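Local coordinates for uncharacterized protein HI_0666 (Haemophilus influenzae, PDB 7CZO) that is of unknown function but corresponds to the N-terminal domain of a HipA toxin and probably takes part in a three-component HipBA toxin-antitoxin system, at residues 10-14 with 15-19; 54-58 with 59-63. All blocks are in the same frame, centred on the assembly; numbering follows the deposited sequence.

Contact 1 (10-14 with 15-19); sequences VFLYG and EFIGL
V10 faces two residues at once, I17 and G18, which makes a classic beta bulge in the hairpin of strands 7-12 and 15-22. The carbonyl of V10 is shared: I17 N binds V10 O at 2.8 Å and nearly straight, while G18 N reaches it only weakly; in return V10 N donates to G18 O. Beyond the bulge the pairing shifts by one residue, and L12 and E15 close the hairpin with bonds in both directions around a type I' turn. Y13 and G14 occupy its left-handed corners; G14, lacking CB, tolerates a positive phi at which a CB would meet the carbonyl O before it. On the side of the sheet where F11 and F16 lie, the two rings meet obliquely, planes at 43°, and F11 CE2 touches F16 CB at 3.6 Å; K9 adds a cation-pi contact to F16. Branched I17 packs against both V10 and L12. Its CG1 stands between backbone N and carbonyl carbon (chi1 71°), 3.6 Å from V10 CG1, and CD1 lies 3.8 Å from L12 CB. With F16 CG anti to its backbone N (chi1 179°), the ring brings an edge to the backbone, F16 CD1 lying 3.4 Å from V10 O.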
# COMPACT_ATOMS: atom_id res chain seq x y z
N VAL A 10 1.10 4.89 -6.03
CA VAL A 10 -0.27 4.42 -5.95
C VAL A 10 -1.08 5.05 -7.04
O VAL A 10 -1.18 6.27 -7.12
CB VAL A 10 -0.87 4.79 -4.59
CG1 VAL A 10 -2.39 4.63 -4.60
CG2 VAL A 10 -0.20 3.94 -3.49
N PHE A 11 -1.68 4.19 -7.86
CA PHE A 11 -2.53 4.60 -8.96
C PHE A 11 -3.97 4.16 -8.69
O PHE A 11 -4.19 3.10 -8.13
CB PHE A 11 -2.04 3.93 -10.25
CG PHE A 11 -0.70 4.39 -10.71
CD1 PHE A 11 0.46 3.81 -10.24
CD2 PHE A 11 -0.59 5.43 -11.64
CE1 PHE A 11 1.71 4.23 -10.68
CE2 PHE A 11 0.66 5.86 -12.09
CZ PHE A 11 1.81 5.25 -11.60
N LEU A 12 -4.94 5.01 -9.05
CA LEU A 12 -6.40 4.75 -8.96
C LEU A 12 -7.09 5.11 -10.32
O LEU A 12 -6.85 6.18 -10.91
CB LEU A 12 -6.97 5.59 -7.86
CG LEU A 12 -8.41 5.36 -7.45
CD1 LEU A 12 -8.68 3.91 -7.12
CD2 LEU A 12 -8.70 6.25 -6.24
N TYR A 13 -7.87 4.19 -10.86
CA TYR A 13 -8.40 4.31 -12.23
C TYR A 13 -7.41 4.95 -13.20
O TYR A 13 -7.82 5.82 -13.99
CB TYR A 13 -9.70 5.14 -12.25
CG TYR A 13 -10.70 4.73 -11.20
CD1 TYR A 13 -11.34 3.50 -11.23
CD2 TYR A 13 -11.00 5.56 -10.19
CE1 TYR A 13 -12.26 3.17 -10.25
CE2 TYR A 13 -11.88 5.22 -9.20
CZ TYR A 13 -12.52 4.03 -9.24
OH TYR A 13 -13.40 3.74 -8.18
N GLY A 14 -6.15 4.53 -13.16
CA GLY A 14 -5.16 4.92 -14.18
C GLY A 14 -4.25 6.08 -13.78
O GLY A 14 -3.19 6.26 -14.36
N GLU A 15 -4.66 6.85 -12.77
CA GLU A 15 -3.97 8.08 -12.40
C GLU A 15 -3.17 7.93 -11.09
O GLU A 15 -3.72 7.51 -10.08
CB GLU A 15 -4.98 9.22 -12.21
CG GLU A 15 -6.00 9.39 -13.33
CD GLU A 15 -5.38 9.75 -14.67
OE1 GLU A 15 -4.49 10.64 -14.72
OE2 GLU A 15 -5.79 9.15 -15.69
N PHE A 16 -1.90 8.31 -11.14
CA PHE A 16 -1.04 8.43 -9.97
C PHE A 16 -1.69 9.36 -8.98
O PHE A 16 -1.94 10.52 -9.33
CB PHE A 16 0.31 9.03 -10.39
CG PHE A 16 1.28 9.23 -9.27
CD1 PHE A 16 1.34 8.36 -8.18
CD2 PHE A 16 2.19 10.27 -9.32
CE1 PHE A 16 2.26 8.55 -7.16
CE2 PHE A 16 3.12 10.46 -8.31
CZ PHE A 16 3.15 9.60 -7.22
N ILE A 17 -2.01 8.86 -7.78
CA ILE A 17 -2.64 9.68 -6.75
C ILE A 17 -1.79 9.88 -5.47
O ILE A 17 -2.13 10.74 -4.66
CB ILE A 17 -4.00 9.11 -6.33
CG1 ILE A 17 -3.82 7.84 -5.53
CG2 ILE A 17 -4.86 8.82 -7.53
CD1 ILE A 17 -5.10 7.23 -5.01
N GLY A 18 -0.73 9.09 -5.27
CA GLY A 18 0.06 9.23 -4.03
C GLY A 18 1.06 8.13 -3.75
O GLY A 18 1.38 7.36 -4.65
N LEU A 19 1.52 8.01 -2.51
CA LEU A 19 2.71 7.18 -2.19
C LEU A 19 2.50 6.40 -0.92
O LEU A 19 2.09 6.96 0.08
CB LEU A 19 3.94 8.07 -1.99
CG LEU A 19 4.38 8.88 -3.21
CD1 LEU A 19 5.23 10.06 -2.76
CD2 LEU A 19 5.14 7.99 -4.18

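Contact 2 (54-58 with 59-63); sequences DTLFP and YFASL
Apolar contacts between L56 and A61 tie the loop to the short helix 58-62. L56 CD2 lies 3.5 Å from A61 CA and also meets the methyl, while the other branch, CD1, touches F60 CB at 3.9 Å. The leucine fork can thus straddle two neighbouring residues, and the small alanine lets it come close to the backbone; M84 of helix 82-91 touches both L56 and A61. F57 and F60 lie side by side and point the same way, with F57 CB at the edge of the F60 ring, 3.9 Å from F60 CD2. Both rings reach L20 and F29 of the sheet.

Backbone hydrogen bonds start the helix. F57 holds the N-cap position, and its O accepts from A61 N at 2.9 Å, almost straight (175°). P58, the first residue of the helix, suits its place because the N-H that proline lacks would have no acceptor within the helix there, and its O takes S62 N at 2.9 Å with a more bent angle (136°).

One side-chain hydrogen bond adds to these: S62 OG, placed between backbone N and carbonyl carbon (chi1 88°), turns back along the helix and donates to Y59 O at 2.6 Å.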
# COMPACT_ATOMS: atom_id res chain seq x y z
N ASP A 54 1.24 2.60 12.71
CA ASP A 54 2.26 1.62 13.10
C ASP A 54 1.86 0.25 12.58
O ASP A 54 2.61 -0.70 12.69
CB ASP A 54 2.51 1.60 14.62
CG ASP A 54 1.26 1.29 15.42
OD1 ASP A 54 0.17 1.13 14.82
OD2 ASP A 54 1.38 1.21 16.67
N THR A 55 0.66 0.13 12.03
CA THR A 55 0.30 -1.10 11.36
C THR A 55 -0.48 -0.80 10.10
O THR A 55 -1.25 0.17 10.03
CB THR A 55 -0.64 -1.93 12.19
OG1 THR A 55 -1.82 -1.18 12.34
CG2 THR A 55 -0.02 -2.27 13.54
N LEU A 56 -0.28 -1.69 9.13
CA LEU A 56 -0.79 -1.52 7.80
C LEU A 56 -2.25 -1.05 7.81
O LEU A 56 -3.19 -1.74 8.24
CB LEU A 56 -0.64 -2.85 7.03
CG LEU A 56 -1.15 -2.83 5.59
CD1 LEU A 56 -0.34 -1.88 4.71
CD2 LEU A 56 -1.19 -4.22 5.01
N PHE A 57 -2.45 0.15 7.33
CA PHE A 57 -3.79 0.66 7.12
C PHE A 57 -4.78 -0.46 6.76
O PHE A 57 -4.62 -1.16 5.79
CB PHE A 57 -3.73 1.69 6.01
CG PHE A 57 -2.76 2.82 6.29
CD1 PHE A 57 -3.07 3.76 7.24
CD2 PHE A 57 -1.57 2.92 5.63
CE1 PHE A 57 -2.21 4.79 7.52
CE2 PHE A 57 -0.71 3.95 5.90
CZ PHE A 57 -1.02 4.89 6.85
N PRO A 58 -5.82 -0.62 7.55
CA PRO A 58 -6.90 -1.54 7.20
C PRO A 58 -7.34 -1.54 5.75
O PRO A 58 -7.64 -2.60 5.19
CB PRO A 58 -8.06 -1.05 8.08
CG PRO A 58 -7.37 -0.57 9.33
CD PRO A 58 -6.07 0.05 8.84
N TYR A 59 -7.41 -0.36 5.14
CA TYR A 59 -7.86 -0.29 3.76
C TYR A 59 -6.89 -1.07 2.86
O TYR A 59 -7.33 -1.89 2.02
CB TYR A 59 -8.03 1.15 3.26
CG TYR A 59 -8.47 1.14 1.84
CD1 TYR A 59 -9.78 0.79 1.52
CD2 TYR A 59 -7.56 1.35 0.79
CE1 TYR A 59 -10.20 0.71 0.20
CE2 TYR A 59 -7.97 1.27 -0.54
CZ TYR A 59 -9.30 0.95 -0.82
OH TYR A 59 -9.74 0.85 -2.11
N PHE A 60 -5.59 -0.83 3.02
CA PHE A 60 -4.60 -1.50 2.19
C PHE A 60 -4.49 -2.98 2.59
O PHE A 60 -4.39 -3.85 1.75
CB PHE A 60 -3.25 -0.81 2.30
CG PHE A 60 -3.15 0.47 1.53
CD1 PHE A 60 -2.90 0.47 0.16
CD2 PHE A 60 -3.28 1.69 2.16
CE1 PHE A 60 -2.80 1.67 -0.56
CE2 PHE A 60 -3.18 2.91 1.44
CZ PHE A 60 -2.94 2.90 0.09
N ALA A 61 -4.53 -3.30 3.86
CA ALA A 61 -4.55 -4.72 4.21
C ALA A 61 -5.74 -5.40 3.56
O ALA A 61 -5.66 -6.58 3.25
CB ALA A 61 -4.62 -4.92 5.71
N SER A 62 -6.84 -4.69 3.37
CA SER A 62 -8.06 -5.30 2.78
C SER A 62 -7.89 -5.72 1.30
O SER A 62 -8.62 -6.55 0.81
CB SER A 62 -9.26 -4.36 2.88
OG SER A 62 -9.30 -3.49 1.74
N LEU A 63 -6.92 -5.13 0.60
CA LEU A 63 -6.68 -5.42 -0.83
C LEU A 63 -5.97 -6.73 -1.05
O LEU A 63 -5.86 -7.19 -2.17
CB LEU A 63 -5.82 -4.32 -1.48
CG LEU A 63 -6.38 -2.89 -1.41
CD1 LEU A 63 -5.67 -1.87 -2.28
CD2 LEU A 63 -7.84 -2.90 -1.77

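Overall arrangement
Contacts 1 and 2 follow one another along the chain, and their centres, about 17 Å apart, lie on opposite sides of the centre of the chain. Nearest atoms come within about 5 Å without touching. The antiparallel sheet relates them: contact 1 is the turn end of the hairpin 7-12/15-22, whereas in contact 2 F57, just before helix 58-62, and F60 within it touch L20, farther along strand 15-22. L40 forms a second bridge, since L12 of 10-14 and both Y59 and F60 of 59-63 touch it. The L12 side of the hairpin and the helix start thus meet at L40 within the HipA N-terminal domain.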